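Local coordinates for protein taurocyamine kinase (PDB 4WOD) that reversibly transfers phosphate between ATP and the guanidino compound taurocyamine, using two phosphagen kinase repeats joined in one chain, at residues 207-210 / 215-218; 578-583 / 611-616. The protein carries 4 engineered substitutions. All blocks are in the same frame, centred on the assembly; numbering follows the deposited sequence.

Contact 1. Residues 207-210 / 215-218; sequences IFIN and FLVW
The beta hairpin of strands 206-210 and 215-219, part of the antiparallel sheet of the first catalytic domain, is held together here by residues 207-210 and 215-218. Its central pair, F208 and V217, is hydrogen-bonded in both directions: F208 N gives to V217 O at 2.8 Å, and V217 N to F208 O at 2.7 Å. I207 with W218 and I209 with L216 flank it as non-hydrogen-bonded pairs. Toward the turn, N210 N reaches F215 O at 3.2 Å. With CG turned back between its own N and carbonyl carbon (chi1 68°), N210 brings OD1 to F215 N at 3.0 Å, a weak bond, bent to 125° at the hydrogen. The N210 and F215 side chains cross at about a right angle, with the amide plane 69° from the ring, while N210 ND2 is held by N214 OD1 and E159 O. On the face that carries F208 and V217, the CB atoms of these two residues pack 3.9 Å apart. The F208 ring runs on to F215, where its CE2 lies 4.2 Å from F215 CE2, at the edge of the F215 ring, and L153 of helix 139-154 covers both F208 and V217. On the other face the CG2 branch of I207 touches CD1 of the W218 indole at 3.5 Å, the two side chains lying alongside each other. The indole NE1 bonds to F183 O, and the W218 side chain lies close to R226, a predicted ATP-binding residue. Paired strands with a helix packed on one face and the predicted nucleotide site near the other are consistent with the phosphagen kinase catalytic fold.

Contact 2. Residues 578-583 / 611-616; sequences FLVWVC and NAIGKS
I613, near the end of helix 599-614, reaches F578 and V580 of strand 578-582, an example of helix-to-sheet packing in which one aliphatic side chain makes the contact between the two segments. From CB the contact runs through CG1. This atom stands beside the backbone N, anti to the carbonyl carbon (chi1 -64°), and the next bond continues the extension with chi2 176°, so that CD1 is thrust out as the leading atom. That methyl does all the touching. It meets V580 CG2 at 4.1 Å, the two side chains reaching for each other tip to tip. CD1 also comes to the rim of the F578 ring, 4.3 Å from F578 CZ and near the ring plane, which makes this an edge approach and not a stack over the face. The backbones stay well apart, with 10.3 Å between V580 CA and I613 CA, and just 75 Å² of surface is buried between the segments. Such a span is bridged by side chains alone, through apolar contacts without polar pairing. F578 and V580 are two residues apart on the strand and both turn toward the helix, offering I613 a ring edge and a methyl to lie against. The F578 ring also meets H523 edge-to-face, and F578 N bonds to N573 OD1. Around this small meeting point, M588 of strand 588-595 and L516 of helix 502-517 also touch I613, and F571 of strand 569-573 touches both F578 and V580. I613 thus occupies a buried apolar layer where helices 599-614 and 502-517 pack near three successive strands of the second catalytic domain.

In the fold
Contacts 1 and 2 belong to the two halves of a duplicated enzyme. They follow one another along the chain, contact 1 in the first repeat and contact 2 in the second. Their centres are 65 Å apart, on opposite sides of the centre of the chain, and their nearest atoms are about 43 Å apart. No sheet is shared, yet the two eight-stranded antiparallel sheets have the same strand order, in which strands 215-219 and 578-582 hold the same place. Contact 1 joins strand 215-219 to its hairpin partner 206-210, whereas contact 2 joins strand 578-582 to helix 599-614. Each half thus has its own sheet of the same topology, consistent with a duplicated kinase and probably with a separate catalytic core in each.

Contact 1. Residues 207-210 / 215-218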
ATOM      1  N   ILE A 207     -36.993   8.946   4.973  1.00 16.54           N
ATOM      2  CA  ILE A 207     -36.577   7.614   4.541  1.00 17.82           C
ATOM      3  C   ILE A 207     -37.777   6.763   4.180  1.00 23.23           C
ATOM      4  O   ILE A 207     -38.876   6.965   4.711  1.00 23.69           O
ATOM      5  CB  ILE A 207     -35.752   6.867   5.630  1.00 22.23           C
ATOM      6  CG1 ILE A 207     -36.611   6.551   6.850  1.00 24.49           C
ATOM      7  CG2 ILE A 207     -34.558   7.680   6.067  1.00 19.52           C
ATOM      8  CD1 ILE A 207     -35.935   5.587   7.803  1.00 27.44           C
ATOM      9  N   PHE A 208     -37.561   5.809   3.283  1.00 19.10           N
ATOM     10  CA  PHE A 208     -38.611   4.890   2.865  1.00 22.12           C
ATOM     11  C   PHE A 208     -38.109   3.454   3.022  1.00 21.47           C
ATOM     12  O   PHE A 208     -36.979   3.143   2.626  1.00 19.57           O
ATOM     13  CB  PHE A 208     -39.030   5.162   1.413  1.00 20.17           C
ATOM     14  CG  PHE A 208     -40.078   4.203   0.890  1.00 25.28           C
ATOM     15  CD1 PHE A 208     -41.425   4.521   0.969  1.00 22.76           C
ATOM     16  CD2 PHE A 208     -39.713   2.974   0.339  1.00 20.85           C
ATOM     17  CE1 PHE A 208     -42.397   3.641   0.505  1.00 26.10           C
ATOM     18  CE2 PHE A 208     -40.680   2.091  -0.133  1.00 23.23           C
ATOM     19  CZ  PHE A 208     -42.019   2.422  -0.052  1.00 23.79           C
ATOM     20  N   ILE A 209     -38.946   2.594   3.606  1.00 18.49           N
ATOM     21  CA  ILE A 209     -38.612   1.190   3.821  1.00 21.65           C
ATOM     22  C   ILE A 209     -39.763   0.310   3.357  1.00 25.57           C
ATOM     23  O   ILE A 209     -40.928   0.613   3.638  1.00 26.03           O
ATOM     24  CB  ILE A 209     -38.330   0.871   5.309  1.00 25.64           C
ATOM     25  CG1 ILE A 209     -37.734   2.072   6.037  1.00 25.61           C
ATOM     26  CG2 ILE A 209     -37.452  -0.394   5.466  1.00 24.41           C
ATOM     27  CD1 ILE A 209     -37.516   1.826   7.496  1.00 27.93           C
ATOM     28  N   ASN A 210     -39.453  -0.774   2.648  1.00 23.58           N
ATOM     29  CA  ASN A 210     -40.508  -1.698   2.253  1.00 24.99           C
ATOM     30  C   ASN A 210     -40.810  -2.669   3.392  1.00 25.73           C
ATOM     31  O   ASN A 210     -40.089  -2.718   4.395  1.00 21.68           O
ATOM     32  CB  ASN A 210     -40.158  -2.449   0.952  1.00 27.26           C
ATOM     33  CG  ASN A 210     -38.993  -3.443   1.102  1.00 22.46           C
ATOM     34  OD1 ASN A 210     -38.142  -3.333   1.990  1.00 20.52           O
ATOM     35  ND2 ASN A 210     -38.939  -4.398   0.182  1.00 22.91           N
ATOM     36  N   PHE A 215     -35.233  -3.142   1.209  1.00 16.69           N
ATOM     37  CA  PHE A 215     -35.247  -2.029   0.255  1.00 19.93           C
ATOM     38  C   PHE A 215     -35.418  -0.750   1.043  1.00 19.39           C
ATOM     39  O   PHE A 215     -36.349  -0.615   1.827  1.00 20.23           O
ATOM     40  CB  PHE A 215     -36.370  -2.181  -0.770  1.00 16.27           C
ATOM     41  CG  PHE A 215     -36.443  -1.055  -1.783  1.00 16.47           C
ATOM     42  CD1 PHE A 215     -35.578  -1.028  -2.872  1.00 18.46           C
ATOM     43  CD2 PHE A 215     -37.395  -0.045  -1.662  1.00 20.53           C
ATOM     44  CE1 PHE A 215     -35.643   0.003  -3.815  1.00 20.97           C
ATOM     45  CE2 PHE A 215     -37.470   0.989  -2.596  1.00 18.14           C
ATOM     46  CZ  PHE A 215     -36.594   1.009  -3.677  1.00 19.78           C
ATOM     47  N   LEU A 216     -34.509   0.195   0.846  1.00 18.17           N
ATOM     48  CA  LEU A 216     -34.442   1.372   1.708  1.00 14.14           C
ATOM     49  C   LEU A 216     -34.125   2.608   0.870  1.00 17.86           C
ATOM     50  O   LEU A 216     -33.242   2.547  -0.015  1.00 21.00           O
ATOM     51  CB  LEU A 216     -33.378   1.159   2.786  1.00 15.29           C
ATOM     52  CG  LEU A 216     -32.920   2.367   3.604  1.00 19.12           C
ATOM     53  CD1 LEU A 216     -33.966   2.766   4.641  1.00 22.21           C
ATOM     54  CD2 LEU A 216     -31.574   2.110   4.271  1.00 21.10           C
ATOM     55  N   VAL A 217     -34.843   3.710   1.097  1.00 19.51           N
ATOM     56  CA  VAL A 217     -34.572   4.934   0.320  1.00 15.36           C
ATOM     57  C   VAL A 217     -34.356   6.166   1.188  1.00 17.91           C
ATOM     58  O   VAL A 217     -35.179   6.465   2.050  1.00 19.74           O
ATOM     59  CB  VAL A 217     -35.711   5.257  -0.679  1.00 19.95           C
ATOM     60  CG1 VAL A 217     -35.358   6.506  -1.466  1.00 17.14           C
ATOM     61  CG2 VAL A 217     -35.943   4.095  -1.644  1.00 16.18           C
ATOM     62  N   TRP A 218     -33.252   6.877   0.947  1.00 15.19           N
ATOM     63  CA  TRP A 218     -32.967   8.140   1.625  1.00 16.41           C
ATOM     64  C   TRP A 218     -33.302   9.309   0.704  1.00 16.31           C
ATOM     65  O   TRP A 218     -32.817   9.382  -0.443  1.00 19.64           O
ATOM     66  CB  TRP A 218     -31.497   8.207   2.050  1.00 20.06           C
ATOM     67  CG  TRP A 218     -31.160   7.319   3.208  1.00 24.99           C
ATOM     68  CD1 TRP A 218     -32.027   6.553   3.937  1.00 23.64           C
ATOM     69  CD2 TRP A 218     -29.856   7.106   3.786  1.00 27.70           C
ATOM     70  NE1 TRP A 218     -31.350   5.886   4.928  1.00 21.82           N
ATOM     71  CE2 TRP A 218     -30.021   6.204   4.857  1.00 27.76           C
ATOM     72  CE3 TRP A 218     -28.576   7.592   3.498  1.00 28.25           C
ATOM     73  CZ2 TRP A 218     -28.943   5.776   5.645  1.00 30.99           C
ATOM     74  CZ3 TRP A 218     -27.507   7.169   4.284  1.00 28.19           C
ATOM     75  CH2 TRP A 218     -27.702   6.270   5.345  1.00 30.65           C
TER

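Contact 2. Residues 578-583 / 611-616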
ATOM      1  N   PHE A 578      29.934   4.964  12.454  1.00 15.68           N
ATOM      2  CA  PHE A 578      29.605   3.577  12.728  1.00 15.43           C
ATOM      3  C   PHE A 578      28.111   3.521  13.038  1.00 16.88           C
ATOM      4  O   PHE A 578      27.633   4.221  13.923  1.00 15.57           O
ATOM      5  CB  PHE A 578      30.444   3.017  13.897  1.00 16.44           C
ATOM      6  CG  PHE A 578      30.153   1.574  14.198  1.00 14.35           C
ATOM      7  CD1 PHE A 578      30.667   0.572  13.391  1.00 17.02           C
ATOM      8  CD2 PHE A 578      29.339   1.226  15.269  1.00 16.84           C
ATOM      9  CE1 PHE A 578      30.385  -0.773  13.654  1.00 17.11           C
ATOM     10  CE2 PHE A 578      29.056  -0.121  15.542  1.00 16.30           C
ATOM     11  CZ  PHE A 578      29.571  -1.108  14.727  1.00 15.00           C
ATOM     12  N   LEU A 579      27.372   2.723  12.271  1.00 19.21           N
ATOM     13  CA  LEU A 579      25.916   2.697  12.386  1.00 17.59           C
ATOM     14  C   LEU A 579      25.424   1.264  12.269  1.00 16.98           C
ATOM     15  O   LEU A 579      26.070   0.454  11.620  1.00 15.02           O
ATOM     16  CB  LEU A 579      25.253   3.549  11.296  1.00 18.94           C
ATOM     17  CG  LEU A 579      25.905   4.891  10.919  1.00 18.67           C
ATOM     18  CD1 LEU A 579      26.871   4.650   9.776  1.00 19.98           C
ATOM     19  CD2 LEU A 579      24.855   5.936  10.553  1.00 19.53           C
ATOM     20  N   VAL A 580      24.283   0.970  12.890  1.00 13.96           N
ATOM     21  CA  VAL A 580      23.661  -0.344  12.771  1.00 16.41           C
ATOM     22  C   VAL A 580      22.162  -0.157  12.544  1.00 16.34           C
ATOM     23  O   VAL A 580      21.503   0.544  13.303  1.00 13.81           O
ATOM     24  CB  VAL A 580      23.878  -1.235  14.023  1.00 16.56           C
ATOM     25  CG1 VAL A 580      23.357  -2.661  13.755  1.00 15.93           C
ATOM     26  CG2 VAL A 580      25.367  -1.284  14.435  1.00 14.41           C
ATOM     27  N   TRP A 581      21.636  -0.751  11.478  1.00 15.54           N
ATOM     28  CA  TRP A 581      20.186  -0.788  11.283  1.00 14.66           C
ATOM     29  C   TRP A 581      19.662  -2.091  11.872  1.00 15.98           C
ATOM     30  O   TRP A 581      20.146  -3.169  11.521  1.00 17.05           O
ATOM     31  CB  TRP A 581      19.824  -0.708   9.799  1.00 16.60           C
ATOM     32  CG  TRP A 581      19.478   0.657   9.285  1.00 25.99           C
ATOM     33  CD1 TRP A 581      18.264   1.076   8.799  1.00 24.88           C
ATOM     34  CD2 TRP A 581      20.359   1.787   9.190  1.00 26.65           C
ATOM     35  NE1 TRP A 581      18.339   2.400   8.416  1.00 29.21           N
ATOM     36  CE2 TRP A 581      19.614   2.855   8.642  1.00 33.03           C
ATOM     37  CE3 TRP A 581      21.702   1.999   9.519  1.00 31.10           C
ATOM     38  CZ2 TRP A 581      20.173   4.117   8.416  1.00 31.51           C
ATOM     39  CZ3 TRP A 581      22.258   3.252   9.287  1.00 33.61           C
ATOM     40  CH2 TRP A 581      21.492   4.294   8.746  1.00 35.39           C
ATOM     41  N   VAL A 582      18.655  -2.006  12.730  1.00 17.84           N
ATOM     42  CA  VAL A 582      18.172  -3.184  13.441  1.00 15.61           C
ATOM     43  C   VAL A 582      16.874  -3.686  12.812  1.00 19.35           C
ATOM     44  O   VAL A 582      15.888  -2.948  12.710  1.00 18.78           O
ATOM     45  CB  VAL A 582      17.968  -2.887  14.934  1.00 16.80           C
ATOM     46  CG1 VAL A 582      17.421  -4.107  15.654  1.00 18.43           C
ATOM     47  CG2 VAL A 582      19.299  -2.461  15.567  1.00 18.41           C
ATOM     48  N   CYS A 583      16.916  -4.932  12.344  1.00 19.12           N
ATOM     49  CA  CYS A 583      15.733  -5.643  11.876  1.00 18.74           C
ATOM     50  C   CYS A 583      15.013  -5.012  10.676  1.00 17.16           C
ATOM     51  O   CYS A 583      13.771  -4.944  10.654  1.00 21.21           O
ATOM     52  CB  CYS A 583      14.731  -5.796  13.025  1.00 15.97           C
ATOM     53  SG  CYS A 583      13.533  -7.117  12.730  1.00 23.29           S
ATOM     54  N   ASN A 611      33.052  -7.646  15.742  1.00 14.63           N
ATOM     55  CA  ASN A 611      33.559  -8.457  16.832  1.00 19.27           C
ATOM     56  C   ASN A 611      32.935  -8.090  18.181  1.00 16.64           C
ATOM     57  O   ASN A 611      32.584  -8.969  18.950  1.00 15.05           O
ATOM     58  CB  ASN A 611      35.085  -8.358  16.900  1.00 13.68           C
ATOM     59  CG  ASN A 611      35.758  -9.107  15.761  1.00 26.43           C
ATOM     60  OD1 ASN A 611      35.162 -10.008  15.158  1.00 25.64           O
ATOM     61  ND2 ASN A 611      36.995  -8.734  15.451  1.00 25.34           N
ATOM     62  N   ALA A 612      32.792  -6.792  18.456  1.00 18.01           N
ATOM     63  CA  ALA A 612      32.226  -6.334  19.726  1.00 13.75           C
ATOM     64  C   ALA A 612      30.756  -6.768  19.882  1.00 14.50           C
ATOM     65  O   ALA A 612      30.340  -7.244  20.932  1.00 16.93           O
ATOM     66  CB  ALA A 612      32.350  -4.811  19.840  1.00 12.93           C
ATOM     67  N   ILE A 613      29.982  -6.588  18.824  1.00 11.28           N
ATOM     68  CA  ILE A 613      28.606  -7.014  18.825  1.00 13.28           C
ATOM     69  C   ILE A 613      28.519  -8.533  19.020  1.00 12.91           C
ATOM     70  O   ILE A 613      27.650  -9.023  19.770  1.00 16.46           O
ATOM     71  CB  ILE A 613      27.908  -6.569  17.529  1.00 16.15           C
ATOM     72  CG1 ILE A 613      27.869  -5.035  17.482  1.00 13.93           C
ATOM     73  CG2 ILE A 613      26.487  -7.157  17.446  1.00 14.96           C
ATOM     74  CD1 ILE A 613      27.300  -4.459  16.218  1.00 14.88           C
ATOM     75  N   GLY A 614      29.442  -9.254  18.385  1.00 15.10           N
ATOM     76  CA  GLY A 614      29.487 -10.714  18.380  1.00 16.95           C
ATOM     77  C   GLY A 614      29.767 -11.352  19.731  1.00 18.57           C
ATOM     78  O   GLY A 614      29.427 -12.517  19.971  1.00 18.30           O
ATOM     79  N   LYS A 615      30.359 -10.579  20.635  1.00 16.13           N
ATOM     80  CA  LYS A 615      30.483 -11.016  22.024  1.00 21.42           C
ATOM     81  C   LYS A 615      29.143 -11.380  22.672  1.00 17.91           C
ATOM     82  O   LYS A 615      29.105 -12.260  23.532  1.00 18.99           O
ATOM     83  CB  LYS A 615      31.174  -9.935  22.867  1.00 21.34           C
ATOM     84  CG  LYS A 615      32.574  -9.589  22.391  1.00 21.58           C
ATOM     85  CD  LYS A 615      33.484 -10.780  22.540  1.00 23.98           C
ATOM     86  CE  LYS A 615      34.914 -10.340  22.759  1.00 31.60           C
ATOM     87  NZ  LYS A 615      35.669 -10.330  21.489  1.00 26.10           N
ATOM     88  N   SER A 616      28.048 -10.741  22.254  1.00 17.45           N
ATOM     89  CA  SER A 616      26.773 -10.889  22.975  1.00 14.53           C
ATOM     90  C   SER A 616      25.771 -11.824  22.291  1.00 22.08           C
ATOM     91  O   SER A 616      24.671 -12.063  22.814  1.00 19.31           O
ATOM     92  CB  SER A 616      26.109  -9.523  23.176  1.00 18.28           C
ATOM     93  OG  SER A 616      26.915  -8.668  23.988  1.00 15.40           O
TER